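Local coordinates for single-stranded DNA-binding protein 1 (Streptomyces coelicolor, PDB 4DAM), which probably binds single-stranded DNA as a homotetramer, this chain holding its OB-fold domain, at residues A[85-96]-A[107-118]. The protein carries 1 engineered substitution. Residues are numbered along the deposited sequence; the frame is centred on the assembly and turned at random. Where two conformers were deposited one is given.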
loop_
_atom_site.group_PDB
_atom_site.type_symbol
_atom_site.label_atom_id
_atom_site.label_comp_id
_atom_site.label_asym_id
_atom_site.label_seq_id
_atom_site.Cartn_x
_atom_site.Cartn_y
_atom_site.Cartn_z
ATOM N N ASP A 85 -2.635 -5.798 -22.366
ATOM C CA ASP A 85 -1.309 -5.819 -21.763
ATOM C C ASP A 85 -1.385 -5.930 -20.233
ATOM O O ASP A 85 -2.064 -5.120 -19.575
ATOM C CB ASP A 85 -0.533 -4.543 -22.065
ATOM C CG ASP A 85 0.011 -4.484 -23.477
ATOM O OD1 ASP A 85 -0.039 -5.503 -24.206
ATOM O OD2 ASP A 85 0.519 -3.395 -23.839
ATOM N N PRO A 86 -0.654 -6.891 -19.655
ATOM C CA PRO A 86 -0.539 -6.936 -18.191
ATOM C C PRO A 86 0.412 -5.865 -17.705
ATOM O O PRO A 86 1.526 -5.731 -18.218
ATOM C CB PRO A 86 -0.004 -8.334 -17.908
ATOM C CG PRO A 86 0.658 -8.736 -19.155
ATOM C CD PRO A 86 -0.090 -8.099 -20.280
ATOM N N VAL A 87 -0.052 -5.056 -16.742
ATOM C CA VAL A 87 0.733 -3.939 -16.264
ATOM C C VAL A 87 0.685 -3.845 -14.739
ATOM O O VAL A 87 -0.237 -4.363 -14.106
ATOM C CB VAL A 87 0.259 -2.588 -16.862
ATOM C CG1 VAL A 87 0.485 -2.565 -18.371
ATOM C CG2 VAL A 87 -1.198 -2.319 -16.536
ATOM N N VAL A 88 1.719 -3.219 -14.194
ATOM C CA VAL A 88 1.747 -2.808 -12.803
ATOM C C VAL A 88 1.695 -1.282 -12.779
ATOM O O VAL A 88 2.458 -0.617 -13.488
ATOM C CB VAL A 88 2.955 -3.376 -12.041
ATOM C CG1 VAL A 88 4.275 -3.224 -12.766
ATOM C CG2 VAL A 88 3.029 -2.767 -10.636
ATOM N N VAL A 89 0.782 -0.749 -11.978
ATOM C CA VAL A 89 0.556 0.692 -11.885
ATOM C C VAL A 89 0.688 1.102 -10.421
ATOM O O VAL A 89 0.047 0.506 -9.559
ATOM C CB VAL A 89 -0.849 1.070 -12.428
ATOM C CG1 VAL A 89 -1.155 2.577 -12.217
ATOM C CG2 VAL A 89 -1.003 0.634 -13.911
ATOM N N GLN A 90 1.506 2.117 -10.159
ATOM C CA GLN A 90 1.572 2.744 -8.837
ATOM C C GLN A 90 1.132 4.183 -8.974
ATOM O O GLN A 90 1.571 4.892 -9.873
ATOM C CB GLN A 90 2.979 2.712 -8.281
ATOM C CG GLN A 90 3.027 3.078 -6.810
ATOM C CD GLN A 90 4.358 3.694 -6.387
ATOM O OE1 GLN A 90 4.759 3.548 -5.228
ATOM N NE2 GLN A 90 5.055 4.365 -7.314
ATOM N N GLY A 91 0.269 4.643 -8.078
ATOM C CA GLY A 91 -0.101 6.040 -8.122
ATOM C C GLY A 91 -1.086 6.412 -7.048
ATOM O O GLY A 91 -1.336 5.638 -6.135
ATOM N N ARG A 92 -1.629 7.615 -7.161
ATOM C CA ARG A 92 -2.527 8.140 -6.143
ATOM C C ARG A 92 -3.972 7.832 -6.490
ATOM O O ARG A 92 -4.428 8.113 -7.609
ATOM C CB ARG A 92 -2.337 9.653 -6.033
ATOM C CG ARG A 92 -0.964 10.002 -5.509
ATOM C CD ARG A 92 -0.710 11.456 -5.271
ATOM N NE ARG A 92 0.044 12.066 -6.357
ATOM C CZ ARG A 92 1.372 11.973 -6.512
ATOM N NH1 ARG A 92 2.142 11.299 -5.655
ATOM N NH2 ARG A 92 1.934 12.571 -7.541
ATOM N N LEU A 93 -4.694 7.281 -5.533
ATOM C CA LEU A 93 -6.096 6.918 -5.726
ATOM C C LEU A 93 -7.000 8.123 -5.521
ATOM O O LEU A 93 -6.892 8.809 -4.500
ATOM C CB LEU A 93 -6.488 5.828 -4.730
ATOM C CG LEU A 93 -7.940 5.322 -4.726
ATOM C CD1 LEU A 93 -8.282 4.598 -6.023
ATOM C CD2 LEU A 93 -8.249 4.452 -3.512
ATOM N N LYS A 94 -7.893 8.350 -6.482
ATOM C CA LYS A 94 -8.933 9.373 -6.365
ATOM C C LYS A 94 -10.300 8.752 -6.615
ATOM O O LYS A 94 -10.581 8.297 -7.719
ATOM C CB LYS A 94 -8.649 10.529 -7.322
ATOM C CG LYS A 94 -7.262 11.171 -7.175
ATOM C CD LYS A 94 -7.150 11.984 -5.907
ATOM C CE LYS A 94 -5.726 12.353 -5.469
ATOM N NZ LYS A 94 -5.755 13.267 -4.278
ATOM N N VAL A 95 -11.134 8.733 -5.568
ATOM C CA VAL A 95 -12.501 8.203 -5.633
ATOM C C VAL A 95 -13.391 9.372 -5.990
ATOM O O VAL A 95 -13.369 10.394 -5.317
ATOM C CB VAL A 95 -12.990 7.621 -4.271
ATOM C CG1 VAL A 95 -14.476 7.204 -4.310
ATOM C CG2 VAL A 95 -12.077 6.487 -3.826
ATOM N N ARG A 96 -14.131 9.232 -7.076
ATOM C CA ARG A 96 -14.907 10.347 -7.647
ATOM C C ARG A 96 -16.390 10.003 -7.769
ATOM O O ARG A 96 -16.720 8.858 -7.971
ATOM C CB ARG A 96 -14.291 10.675 -9.012
ATOM C CG ARG A 96 -12.867 11.170 -8.905
ATOM C CD ARG A 96 -12.441 12.063 -10.040
ATOM N NE ARG A 96 -11.010 12.423 -10.061
ATOM C CZ ARG A 96 -10.419 13.420 -9.398
ATOM N NH1 ARG A 96 -11.096 14.209 -8.563
ATOM N NH2 ARG A 96 -9.106 13.618 -9.574
ATOM N N SER A 107 -16.759 6.039 -8.861
ATOM C CA SER A 107 -15.710 5.447 -9.709
ATOM C C SER A 107 -14.321 5.763 -9.123
ATOM O O SER A 107 -14.128 6.689 -8.327
ATOM C CB SER A 107 -15.776 5.966 -11.163
ATOM O OG SER A 107 -15.438 7.351 -11.253
ATOM N N ALA A 108 -13.321 5.019 -9.572
ATOM C CA ALA A 108 -11.968 5.149 -9.045
ATOM C C ALA A 108 -10.944 5.497 -10.140
ATOM O O ALA A 108 -10.841 4.816 -11.179
ATOM C CB ALA A 108 -11.614 3.859 -8.344
ATOM N N ASP A 109 -10.186 6.556 -9.901
ATOM C CA ASP A 109 -9.091 7.025 -10.774
ATOM C C ASP A 109 -7.759 6.713 -10.076
ATOM O O ASP A 109 -7.669 6.748 -8.840
ATOM C CB ASP A 109 -9.112 8.531 -10.985
ATOM C CG ASP A 109 -10.197 9.030 -11.926
ATOM O OD1 ASP A 109 -10.911 8.265 -12.559
ATOM O OD2 ASP A 109 -10.339 10.256 -12.053
ATOM N N ILE A 110 -6.731 6.433 -10.863
ATOM C CA ILE A 110 -5.362 6.372 -10.361
ATOM C C ILE A 110 -4.542 7.399 -11.131
ATOM O O ILE A 110 -4.464 7.354 -12.356
ATOM C CB ILE A 110 -4.701 4.980 -10.520
ATOM C CG1 ILE A 110 -5.489 3.914 -9.791
ATOM C CG2 ILE A 110 -3.234 5.026 -10.025
ATOM C CD1 ILE A 110 -5.013 2.491 -10.020
ATOM N N ASP A 111 -3.991 8.362 -10.419
ATOM C CA ASP A 111 -3.057 9.312 -10.986
ATOM C C ASP A 111 -1.670 8.677 -10.911
ATOM O O ASP A 111 -1.045 8.626 -9.844
ATOM C CB ASP A 111 -3.132 10.649 -10.240
ATOM C CG ASP A 111 -4.442 11.410 -10.508
ATOM O OD1 ASP A 111 -5.191 11.076 -11.456
ATOM O OD2 ASP A 111 -4.739 12.368 -9.760
ATOM N N ALA A 112 -1.221 8.137 -12.037
ATOM C CA ALA A 112 -0.060 7.242 -12.046
ATOM C C ALA A 112 1.245 7.945 -11.867
ATOM O O ALA A 112 1.474 9.006 -12.457
ATOM C CB ALA A 112 0.007 6.422 -13.337
ATOM N N VAL A 113 2.098 7.338 -11.046
ATOM C CA VAL A 113 3.471 7.747 -10.863
ATOM C C VAL A 113 4.443 6.822 -11.620
ATOM O O VAL A 113 5.485 7.260 -12.113
ATOM C CB VAL A 113 3.801 7.739 -9.341
ATOM C CG1 VAL A 113 5.265 7.993 -9.117
ATOM C CG2 VAL A 113 2.944 8.779 -8.624
ATOM N N ALA A 114 4.083 5.542 -11.691
ATOM C CA ALA A 114 4.905 4.512 -12.326
ATOM C C ALA A 114 3.988 3.530 -13.001
ATOM O O ALA A 114 2.923 3.193 -12.469
ATOM C CB ALA A 114 5.768 3.816 -11.273
ATOM N N ILE A 115 4.371 3.102 -14.201
ATOM C CA ILE A 115 3.647 2.061 -14.918
ATOM C C ILE A 115 4.702 1.187 -15.583
ATOM O O ILE A 115 5.682 1.699 -16.135
ATOM C CB ILE A 115 2.732 2.600 -16.051
ATOM C CG1 ILE A 115 1.693 3.603 -15.516
ATOM C CG2 ILE A 115 1.985 1.451 -16.728
ATOM C CD1 ILE A 115 0.909 4.344 -16.593
ATOM N N GLY A 116 4.501 -0.111 -15.537
ATOM C CA GLY A 116 5.403 -1.023 -16.263
ATOM C C GLY A 116 4.665 -2.224 -16.780
ATOM O O GLY A 116 3.671 -2.647 -16.199
ATOM N N HIS A 117 5.133 -2.767 -17.910
ATOM C CA HIS A 117 4.664 -4.061 -18.353
ATOM C C HIS A 117 5.062 -5.096 -17.328
ATOM O O HIS A 117 6.216 -5.127 -16.905
ATOM C CB HIS A 117 5.290 -4.411 -19.703
ATOM C CG HIS A 117 4.757 -3.597 -20.842
ATOM N ND1 HIS A 117 3.586 -3.888 -21.466
ATOM C CD2 HIS A 117 5.237 -2.449 -21.434
ATOM C CE1 HIS A 117 3.371 -2.959 -22.431
ATOM N NE2 HIS A 117 4.364 -2.098 -22.408
ATOM N N ASP A 118 4.125 -5.942 -16.916
ATOM C CA ASP A 118 4.374 -6.903 -15.834
ATOM C C ASP A 118 5.095 -8.132 -16.365
ATOM O O ASP A 118 4.542 -8.909 -17.151
ATOM C CB ASP A 118 3.067 -7.308 -15.181
ATOM C CG ASP A 118 3.256 -8.194 -13.925
ATOM O OD1 ASP A 118 4.414 -8.450 -13.495
ATOM O OD2 ASP A 118 2.200 -8.608 -13.371
HETATM O O HOH W 1 2.461 -6.173 -20.792
HETATM O O HOH W 2 -7.772 11.984 -11.398
#
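Arg96 and Asp109 both set CG anti to their own carbonyl carbon (chi1 -64° and -75°), and the arginine then runs extended to NE, which reaches across the strands to the carboxylate. Arg96 NE lies 3.0 Å from Asp109 OD2 in a salt bridge; the oxygen sits in the guanidinium plane, but the donor comes from above the carboxylate plane. Water 2 joins in, accepting from Arg96 NH2 and donating to Asp109 OD2 and Asp111 OD1, while Lys94 CB packs over one guanidinium face, 3.7 Å above its plane and offset toward its rim. With an alanine here in place of Arg96, the Asp109 carboxylate is likely to be left without its charged mate and water 2 without one of its three partners. The Lys94 amine turns elsewhere, NZ forming a salt bridge with Glu15. The strands here form an antiparallel hairpin of the OB fold; the partner chain turns a corner at Val113, and 114-117 then pairs with the earlier half of strand 86-96, the register shifting at a classic beta bulge: Val113 and Ala114 both face Gln90, whose carbonyl O accepts from Val113 N at 2.8 Å and Ala114 N at 3.2 Å. Next to the bulge, Gly91 faces Ala112 and brings its CA to 3.8 Å from Ile110 CG2, where a CB would clash. Val89 fills the same apolar face, its CG1 3.9 Å from Ile110 CG2 and its CG2 4.2 Å from Ile115 CG2; Val89 also touches Leu43 and Ile115 touches Phe41, both on strand 36-51. On the other face Val88 meets Val88 of a second subunit. At the far end water 1 bridges Pro86 O and His117 ND1, and the ring's NE2 is hydrogen-bonded to Ser80 OG.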